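Local coordinates for protein calcium dodecin (Mycobacterium tuberculosis, PDB 3ONR) that binds calcium ions at interfaces between three subunits of a hollow, spherical dodecamer and may also sequester other small ligands, at residues 20-25 against 56-61. The protein carries 2 engineered substitutions. Sequence-based numbering, arbitrary orientation.
Sequences QAAAEA and YRIKLE
Ile58 CG2 presses on the helix backbone itself, 3.5 Å from Ala22 N. The same methyl touches both Ala22 CB and, at 3.7 Å, Ala21 CB. The side chain gets there with CG1 anti to the backbone N (chi1 -176°), which sets CG2 between N and the carbonyl carbon, facing the helix. Two residues along the strand, CD1 is the branch of Leu60 that makes the close contacts: it rests 3.7 Å from Ala25 CB and 3.6 Å from Ala22 O, bridging successive turns of the helix. At the other end Ala21 CB sits 3.6 Å from Tyr56 O, methyl against carbonyl; the tyrosine ring leads away to meet Trp18 edge-to-face, its side chain about 8 Å from a bound calcium ion. Glu19, a ligand of the calcium site shared between subunits, directly precedes 20-25. Side-chain contacts are apolar, methyls also lie against backbone N and O, and no hydrogen bond crosses. With alanines alone from 20-25 facing the strand, the short-segment axes approach to 7.6 Å, crossing at -47°, consistent with small methyls permitting close packing. Trp18 and Val26 of the same helix also reach Ile58 and Leu60. Alternation along the strand sends Arg57 and Lys59 to the far face, where Arg57 forms a salt bridge with Asp45. Met46 of a neighbouring subunit packs on Ala22. Helix 18-32 thus lies across one face of the antiparallel dodecin sheet, over central strand 54-65, flanked by strands 4-14 and 38-48.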
loop_
_atom_site.group_PDB
_atom_site.type_symbol
_atom_site.label_atom_id
_atom_site.label_comp_id
_atom_site.label_asym_id
_atom_site.label_seq_id
_atom_site.Cartn_x
_atom_site.Cartn_y
_atom_site.Cartn_z
ATOM N N GLN A 20 -18.450 -16.670 -9.959
ATOM C CA GLN A 20 -18.627 -17.197 -11.318
ATOM C C GLN A 20 -17.611 -16.563 -12.312
ATOM O O GLN A 20 -17.030 -17.244 -13.157
ATOM C CB GLN A 20 -20.041 -16.930 -11.831
ATOM C CG GLN A 20 -20.222 -17.654 -13.231
ATOM C CD GLN A 20 -21.490 -17.238 -13.870
ATOM O OE1 GLN A 20 -21.522 -16.305 -14.689
ATOM N NE2 GLN A 20 -22.565 -17.928 -13.518
ATOM N N ALA A 21 -17.436 -15.259 -12.209
ATOM C CA ALA A 21 -16.423 -14.544 -13.001
ATOM C C ALA A 21 -15.050 -15.186 -12.726
ATOM O O ALA A 21 -14.305 -15.543 -13.678
ATOM C CB ALA A 21 -16.430 -13.060 -12.635
ATOM N N ALA A 22 -14.769 -15.430 -11.444
ATOM C CA ALA A 22 -13.470 -16.052 -11.075
ATOM C C ALA A 22 -13.335 -17.478 -11.613
ATOM O O ALA A 22 -12.253 -17.834 -12.108
ATOM C CB ALA A 22 -13.283 -16.057 -9.535
ATOM N N ALA A 23 -14.378 -18.302 -11.473
ATOM C CA ALA A 23 -14.314 -19.694 -11.954
ATOM C C ALA A 23 -14.131 -19.718 -13.458
ATOM O O ALA A 23 -13.408 -20.595 -13.971
ATOM C CB ALA A 23 -15.545 -20.492 -11.561
ATOM N N GLU A 24 -14.727 -18.757 -14.161
ATOM C CA GLU A 24 -14.601 -18.689 -15.649
ATOM C C GLU A 24 -13.138 -18.420 -16.011
ATOM O O GLU A 24 -12.634 -19.081 -16.917
ATOM C CB GLU A 24 -15.448 -17.551 -16.239
ATOM C CG GLU A 24 -16.970 -17.740 -16.098
ATOM C CD GLU A 24 -17.569 -18.736 -16.992
ATOM O OE1 GLU A 24 -18.809 -18.871 -16.933
ATOM O OE2 GLU A 24 -16.822 -19.367 -17.784
ATOM N N ALA A 25 -12.543 -17.433 -15.337
ATOM C CA ALA A 25 -11.099 -17.087 -15.524
ATOM C C ALA A 25 -10.223 -18.308 -15.229
ATOM O O ALA A 25 -9.377 -18.674 -16.051
ATOM C CB ALA A 25 -10.671 -15.926 -14.662
ATOM N N TYR A 56 -20.161 -8.356 -13.180
ATOM C CA TYR A 56 -19.134 -8.437 -12.102
ATOM C C TYR A 56 -17.791 -8.841 -12.704
ATOM O O TYR A 56 -17.720 -9.772 -13.538
ATOM C CB TYR A 56 -19.553 -9.489 -11.074
ATOM C CG TYR A 56 -20.870 -9.109 -10.473
ATOM C CD1 TYR A 56 -22.083 -9.582 -11.025
ATOM C CD2 TYR A 56 -20.905 -8.235 -9.373
ATOM C CE1 TYR A 56 -23.347 -9.195 -10.493
ATOM C CE2 TYR A 56 -22.188 -7.860 -8.820
ATOM C CZ TYR A 56 -23.358 -8.346 -9.409
ATOM O OH TYR A 56 -24.592 -7.910 -8.911
ATOM N N ARG A 57 -16.732 -8.134 -12.345
ATOM C CA ARG A 57 -15.441 -8.424 -12.984
ATOM C C ARG A 57 -14.382 -8.640 -11.883
ATOM O O ARG A 57 -14.415 -7.987 -10.828
ATOM C CB ARG A 57 -14.980 -7.258 -13.867
ATOM C CG ARG A 57 -16.049 -6.827 -14.938
ATOM C CD ARG A 57 -15.458 -5.898 -16.015
ATOM N NE ARG A 57 -15.009 -4.626 -15.447
ATOM C CZ ARG A 57 -14.695 -3.541 -16.149
ATOM N NH1 ARG A 57 -14.815 -3.555 -17.492
ATOM N NH2 ARG A 57 -14.251 -2.447 -15.497
ATOM N N ILE A 58 -13.477 -9.610 -12.074
ATOM C CA ILE A 58 -12.524 -9.921 -10.988
ATOM C C ILE A 58 -11.143 -10.243 -11.592
ATOM O O ILE A 58 -11.092 -10.982 -12.558
ATOM C CB ILE A 58 -13.036 -11.041 -10.070
ATOM C CG1 ILE A 58 -12.082 -11.297 -8.895
ATOM C CG2 ILE A 58 -13.199 -12.383 -10.872
ATOM C CD1 ILE A 58 -12.808 -12.120 -7.776
ATOM N N LYS A 59 -10.104 -9.580 -11.063
ATOM C CA LYS A 59 -8.718 -9.728 -11.568
ATOM C C LYS A 59 -8.090 -10.728 -10.602
ATOM O O LYS A 59 -8.111 -10.515 -9.338
ATOM C CB LYS A 59 -7.968 -8.366 -11.519
ATOM C CG LYS A 59 -6.526 -8.515 -12.012
ATOM C CD LYS A 59 -5.987 -7.190 -12.498
ATOM C CE LYS A 59 -5.735 -6.238 -11.397
ATOM N NZ LYS A 59 -5.007 -5.007 -11.972
ATOM N N LEU A 60 -7.508 -11.775 -11.190
ATOM C CA LEU A 60 -6.870 -12.877 -10.489
ATOM C C LEU A 60 -5.381 -12.987 -10.893
ATOM O O LEU A 60 -5.045 -12.750 -12.022
ATOM C CB LEU A 60 -7.478 -14.196 -10.881
ATOM C CG LEU A 60 -9.023 -14.353 -10.635
ATOM C CD1 LEU A 60 -9.485 -15.666 -11.145
ATOM C CD2 LEU A 60 -9.299 -14.251 -9.113
ATOM N N GLU A 61 -4.557 -13.390 -9.955
ATOM C CA GLU A 61 -3.114 -13.637 -10.306
ATOM C C GLU A 61 -2.910 -15.165 -10.216
ATOM O O GLU A 61 -3.263 -15.778 -9.197
ATOM C CB GLU A 61 -2.235 -12.909 -9.283
ATOM C CG GLU A 61 -0.740 -13.052 -9.526
ATOM C CD GLU A 61 0.148 -12.477 -8.405
ATOM O OE1 GLU A 61 1.134 -13.127 -8.039
ATOM O OE2 GLU A 61 -0.078 -11.367 -7.900
#